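Local structure of capsule biosynthesis protein CapD proenzyme (Bacillus anthracis, 3G9K) at residues A47-S52 and Y110-Y115; G70-S75 and R221-G226. The protein cleaves the poly-gamma-D-glutamate capsule of the anthrax bacillus and, as a transpeptidase, joins it by an amide bond to diaminopimelic acid in the peptidoglycan. All coordinates share one frame; numbering follows the deposited sequence.

Contact 1 (A47-S52 and Y110-Y115); sequences AAIVVS and YIHDNY
Ile49 of helix 44-58 reaches across to Ile111 and His112 of helix 104-115, a helix-to-helix contact in the larger chain of CapD, a member of the gamma-glutamyltransferase family of Ntn hydrolases. The nearest CA atoms, of Ile49 and His112, are 7.6 Å apart, and one isoleucine makes most of the contact. Its CG1 branch lies anti to the carbonyl carbon (chi1 -69°) and continues extended, which carries CD1 over to the second helix. There the methyl settles against the root of His112, 3.6 Å from its CB and 3.7 Å from its CA, so that it meets the aliphatic base of that side chain and comes to the imidazole only at a slant. Beside His112 on the same helix, Ile111 supplies its CG2 methyl, 4.0 Å from Ile49 CD1, while its longer branch leads elsewhere. No hydrogen bond joins the two segments; the contact is purely apolar. Leu123 of helix 120-133 packs on both Ile49 and His112, and Ile82 of strand 79-83 on Ile111, so neighbouring elements complete the surroundings of the contact. The polar end of His112 is engaged at both nitrogens, which should limit rotation of the ring: NE2 is hydrogen-bonded to Leu118 O, in the short link between helices 104-115 and 120-133, and ND1 donates to Asp113 OD1 over 2.7 Å. This second bond is nearly straight at 164°, runs in the plane of the imidazole, and uses the anti lone pair of OD1.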
loop_
_atom_site.group_PDB
_atom_site.type_symbol
_atom_site.label_atom_id
_atom_site.label_comp_id
_atom_site.label_asym_id
_atom_site.label_seq_id
_atom_site.Cartn_x
_atom_site.Cartn_y
_atom_site.Cartn_z
ATOM N N ALA A 47 15.212 2.760 6.759
ATOM C CA ALA A 47 14.583 3.691 5.835
ATOM C C ALA A 47 13.064 3.494 5.742
ATOM O O ALA A 47 12.336 4.455 5.601
ATOM C CB ALA A 47 15.213 3.581 4.441
ATOM N N ALA A 48 12.597 2.254 5.771
ATOM C CA ALA A 48 11.157 1.968 5.672
ATOM C C ALA A 48 10.379 2.512 6.899
ATOM O O ALA A 48 9.257 2.993 6.781
ATOM C CB ALA A 48 10.932 0.432 5.543
ATOM N N ILE A 49 11.008 2.474 8.068
ATOM C CA ILE A 49 10.389 2.991 9.280
ATOM C C ILE A 49 10.302 4.494 9.180
ATOM O O ILE A 49 9.257 5.114 9.502
ATOM C CB ILE A 49 11.188 2.598 10.555
ATOM C CG1 ILE A 49 11.057 1.098 10.791
ATOM C CG2 ILE A 49 10.734 3.447 11.740
ATOM C CD1 ILE A 49 12.063 0.456 11.802
ATOM N N VAL A 50 11.391 5.095 8.743
ATOM C CA VAL A 50 11.420 6.554 8.525
ATOM C C VAL A 50 10.346 6.979 7.498
ATOM O O VAL A 50 9.564 7.891 7.735
ATOM C CB VAL A 50 12.795 6.985 8.035
ATOM C CG1 VAL A 50 12.744 8.380 7.557
ATOM C CG2 VAL A 50 13.842 6.813 9.172
ATOM N N VAL A 51 10.348 6.326 6.351
ATOM C CA VAL A 51 9.374 6.553 5.292
ATOM C C VAL A 51 7.949 6.350 5.797
ATOM O O VAL A 51 7.070 7.136 5.470
ATOM C CB VAL A 51 9.639 5.667 4.038
ATOM C CG1 VAL A 51 8.451 5.713 3.064
ATOM C CG2 VAL A 51 10.942 6.100 3.293
ATOM N N SER A 52 7.705 5.276 6.539
ATOM C CA SER A 52 6.308 5.005 7.002
ATOM C C SER A 52 5.797 6.116 7.900
ATOM O O SER A 52 4.703 6.651 7.701
ATOM C CB SER A 52 6.185 3.689 7.720
ATOM O OG SER A 52 6.430 2.650 6.825
ATOM N N TYR A 110 8.128 -3.372 16.429
ATOM C CA TYR A 110 8.467 -4.781 16.212
ATOM C C TYR A 110 9.482 -4.988 15.081
ATOM O O TYR A 110 10.443 -5.750 15.196
ATOM C CB TYR A 110 7.221 -5.607 15.899
ATOM C CG TYR A 110 7.522 -7.089 15.779
ATOM C CD1 TYR A 110 8.117 -7.610 14.627
ATOM C CD2 TYR A 110 7.260 -7.966 16.845
ATOM C CE1 TYR A 110 8.439 -8.943 14.539
ATOM C CE2 TYR A 110 7.575 -9.319 16.755
ATOM C CZ TYR A 110 8.160 -9.784 15.611
ATOM O OH TYR A 110 8.485 -11.118 15.516
ATOM N N ILE A 111 9.235 -4.307 13.972
ATOM C CA ILE A 111 10.134 -4.298 12.825
ATOM C C ILE A 111 11.482 -3.760 13.223
ATOM O O ILE A 111 12.500 -4.342 12.925
ATOM C CB ILE A 111 9.532 -3.449 11.666
ATOM C CG1 ILE A 111 8.330 -4.229 11.095
ATOM C CG2 ILE A 111 10.623 -3.112 10.575
ATOM C CD1 ILE A 111 7.331 -3.429 10.148
ATOM N N HIS A 112 11.502 -2.605 13.892
ATOM C CA HIS A 112 12.763 -2.089 14.352
ATOM C C HIS A 112 13.554 -3.072 15.237
ATOM O O HIS A 112 14.753 -3.283 15.015
ATOM C CB HIS A 112 12.560 -0.804 15.153
ATOM C CG HIS A 112 13.803 -0.372 15.855
ATOM N ND1 HIS A 112 14.151 -0.848 17.103
ATOM C CD2 HIS A 112 14.829 0.408 15.442
ATOM C CE1 HIS A 112 15.331 -0.352 17.438
ATOM N NE2 HIS A 112 15.774 0.392 16.441
ATOM N N ASP A 113 12.894 -3.628 16.247
ATOM C CA ASP A 113 13.582 -4.434 17.256
ATOM C C ASP A 113 14.079 -5.757 16.696
ATOM O O ASP A 113 15.026 -6.357 17.226
ATOM C CB ASP A 113 12.656 -4.721 18.417
ATOM C CG ASP A 113 12.375 -3.491 19.249
ATOM O OD1 ASP A 113 12.933 -2.392 18.989
ATOM O OD2 ASP A 113 11.564 -3.617 20.167
ATOM N N ASN A 114 13.451 -6.229 15.630
ATOM C CA ASN A 114 13.788 -7.540 15.117
ATOM C C ASN A 114 14.533 -7.516 13.788
ATOM O O ASN A 114 15.243 -8.491 13.462
ATOM C CB ASN A 114 12.541 -8.410 15.034
ATOM C CG ASN A 114 11.960 -8.717 16.403
ATOM O OD1 ASN A 114 12.511 -9.533 17.159
ATOM N ND2 ASN A 114 10.868 -8.040 16.754
ATOM N N TYR A 115 14.419 -6.423 13.023
ATOM C CA TYR A 115 15.040 -6.301 11.690
ATOM C C TYR A 115 15.772 -4.975 11.445
ATOM O O TYR A 115 16.421 -4.791 10.411
ATOM C CB TYR A 115 13.992 -6.552 10.591
ATOM C CG TYR A 115 13.179 -7.815 10.814
ATOM C CD1 TYR A 115 13.661 -9.072 10.420
ATOM C CD2 TYR A 115 11.937 -7.754 11.439
ATOM C CE1 TYR A 115 12.902 -10.237 10.643
ATOM C CE2 TYR A 115 11.183 -8.891 11.666
ATOM C CZ TYR A 115 11.668 -10.128 11.269
ATOM O OH TYR A 115 10.887 -11.230 11.510
#

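Contact 2 (G70-S75 and R221-G226)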
loop_
_atom_site.group_PDB
_atom_site.type_symbol
_atom_site.label_atom_id
_atom_site.label_comp_id
_atom_site.label_asym_id
_atom_site.label_seq_id
_atom_site.Cartn_x
_atom_site.Cartn_y
_atom_site.Cartn_z
ATOM N N GLY A 70 1.157 -3.675 6.255
ATOM C CA GLY A 70 1.932 -4.865 6.122
ATOM C C GLY A 70 3.217 -4.577 5.394
ATOM O O GLY A 70 3.238 -3.745 4.551
HETATM N N MSE A 71 4.261 -5.326 5.810
HETATM C CA MSE A 71 5.579 -5.107 5.246
HETATM C C MSE A 71 6.250 -6.411 4.887
HETATM O O MSE A 71 6.439 -7.306 5.739
HETATM C CB MSE A 71 6.466 -4.324 6.218
HETATM C CG MSE A 71 7.867 -3.999 5.660
HETATM SE SE MSE A 71 9.002 -2.928 6.800
HETATM C CE MSE A 71 7.847 -1.350 6.956
ATOM N N LEU A 72 6.664 -6.493 3.627
ATOM C CA LEU A 72 7.401 -7.624 3.107
ATOM C C LEU A 72 8.856 -7.227 3.113
ATOM O O LEU A 72 9.203 -6.104 2.679
ATOM C CB LEU A 72 6.879 -7.959 1.689
ATOM C CG LEU A 72 7.297 -9.226 0.967
ATOM C CD1 LEU A 72 6.851 -10.435 1.748
ATOM C CD2 LEU A 72 6.719 -9.217 -0.485
ATOM N N ILE A 73 9.711 -8.098 3.660
ATOM C CA ILE A 73 11.155 -7.846 3.738
ATOM C C ILE A 73 11.857 -9.078 3.132
ATOM O O ILE A 73 11.794 -10.198 3.695
ATOM C CB ILE A 73 11.677 -7.597 5.167
ATOM C CG1 ILE A 73 10.914 -6.467 5.901
ATOM C CG2 ILE A 73 13.149 -7.201 5.111
ATOM C CD1 ILE A 73 11.156 -6.399 7.427
ATOM N N ILE A 74 12.518 -8.864 1.998
ATOM C CA ILE A 74 13.258 -9.927 1.307
ATOM C C ILE A 74 14.733 -9.537 1.187
ATOM O O ILE A 74 15.095 -8.607 0.461
ATOM C CB ILE A 74 12.659 -10.239 -0.103
ATOM C CG1 ILE A 74 11.123 -10.400 -0.070
ATOM C CG2 ILE A 74 13.354 -11.486 -0.741
ATOM C CD1 ILE A 74 10.527 -11.631 0.641
ATOM N N SER A 75 15.574 -10.228 1.962
ATOM C CA SER A 75 17.013 -9.990 1.955
ATOM C C SER A 75 17.639 -11.136 1.198
ATOM O O SER A 75 16.939 -12.065 0.794
ATOM C CB SER A 75 17.575 -9.932 3.377
ATOM O OG SER A 75 17.408 -11.178 4.028
ATOM N N ARG A 221 4.550 -13.493 9.707
ATOM C CA ARG A 221 3.987 -14.509 8.822
ATOM C C ARG A 221 5.028 -14.822 7.764
ATOM O O ARG A 221 5.939 -14.029 7.528
ATOM C CB ARG A 221 2.690 -14.034 8.176
ATOM C CG ARG A 221 1.622 -13.537 9.136
ATOM C CD ARG A 221 0.287 -13.340 8.405
ATOM N NE ARG A 221 -0.707 -12.603 9.192
ATOM C CZ ARG A 221 -1.454 -13.112 10.164
ATOM N NH1 ARG A 221 -1.369 -14.409 10.485
ATOM N NH2 ARG A 221 -2.311 -12.328 10.824
ATOM N N LYS A 222 4.927 -16.017 7.193
ATOM C CA LYS A 222 5.777 -16.411 6.070
ATOM C C LYS A 222 5.219 -15.798 4.781
ATOM O O LYS A 222 4.040 -15.887 4.529
ATOM C CB LYS A 222 5.816 -17.940 5.922
ATOM C CG LYS A 222 7.098 -18.577 6.462
ATOM C CD LYS A 222 8.359 -18.101 5.682
ATOM C CE LYS A 222 9.410 -17.505 6.648
ATOM N NZ LYS A 222 10.666 -17.125 5.939
ATOM N N PRO A 223 6.056 -15.156 3.981
ATOM C CA PRO A 223 5.489 -14.732 2.682
ATOM C C PRO A 223 4.952 -15.899 1.838
ATOM O O PRO A 223 5.467 -17.010 1.933
ATOM C CB PRO A 223 6.668 -14.062 2.003
ATOM C CG PRO A 223 7.552 -13.599 3.146
ATOM C CD PRO A 223 7.453 -14.718 4.140
ATOM N N VAL A 224 3.909 -15.648 1.051
ATOM C CA VAL A 224 3.469 -16.596 0.018
ATOM C C VAL A 224 4.601 -16.617 -1.006
ATOM O O VAL A 224 5.132 -15.565 -1.379
ATOM C CB VAL A 224 2.162 -16.177 -0.703
ATOM C CG1 VAL A 224 1.666 -17.314 -1.634
ATOM C CG2 VAL A 224 1.074 -15.821 0.259
ATOM N N LYS A 225 4.975 -17.815 -1.452
ATOM C CA LYS A 225 6.045 -17.987 -2.442
ATOM C C LYS A 225 5.569 -18.895 -3.572
ATOM O O LYS A 225 5.066 -19.993 -3.341
ATOM C CB LYS A 225 7.351 -18.506 -1.817
ATOM C CG LYS A 225 8.585 -18.456 -2.766
ATOM C CD LYS A 225 8.735 -19.699 -3.653
ATOM C CE LYS A 225 9.866 -19.509 -4.670
ATOM N NZ LYS A 225 9.825 -20.480 -5.819
ATOM N N GLY A 226 5.701 -18.380 -4.793
ATOM C CA GLY A 226 5.359 -19.083 -6.006
ATOM C C GLY A 226 6.370 -18.710 -7.077
ATOM O O GLY A 226 7.466 -18.209 -6.795
#
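Leu72 and Pro223 meet across the face of an antiparallel sheet in which strands 68-74 and 219-228 are not neighbours but flank strand 79-83. No hydrogen bond joins the two segments, and the CA atoms of the pair are 7.4 Å apart; they meet through side chains that pass over the intervening strand. Leu72 can be followed outward. Its CB does not itself touch the other segment, and CG, set anti to the backbone N (chi1 -170°), serves to carry the branch point away from the strand. From there CD1 turns to the proline and lies 3.5 Å from Pro223 CG and 3.6 Å from Pro223 CB, so one methyl rests against two neighbouring carbons of the ring. CD2, the other tip, has no close approach to segment 221-226. The leucine also packs on Phe81 of the intervening strand and, beyond this chain, on Thr63 of the neighbouring CapD chain. That chain adds a strand which pairs antiparallel with residues 70-74, so the sheet runs on across the interface, as expected for the Ntn-hydrolase fold shared by the two chains cut from one precursor.

Pro223 sits just before the resumption of the strand at Val224; its CB is directed toward strand 68-74, and the ring packs on Glu79 as well. The backbone on either side of it is hydrogen-bonded to the adjacent strands: Arg221 with Phe81, and Val224 with Thr235 of strand 231-235. Ile74, two residues after Leu72, gives the proline a second, looser neighbour, its CD1 lying 4.4 Å from Pro223 CG.

Both contacts are buried and apolar, but they occupy different layers of the fold. Contact 1 joins two helices and sets an isoleucine methyl against the aliphatic base of a histidine whose nitrogens are bonded elsewhere; contact 2 spans a strand within the sheet and sets leucine and isoleucine methyls against a proline ring at a break in the strand. Strand 68-74, which follows helix 44-58 in the chain, brings them together: Leu72 and Ile74 serve contact 2, while Met71, a selenomethionine, faces the helices. Met71 SE lies 3.8 Å from Ile111 CD1, and its CE is equally far from Ala48 CB. Residues of the neighbouring CapD chain pack against both contacts.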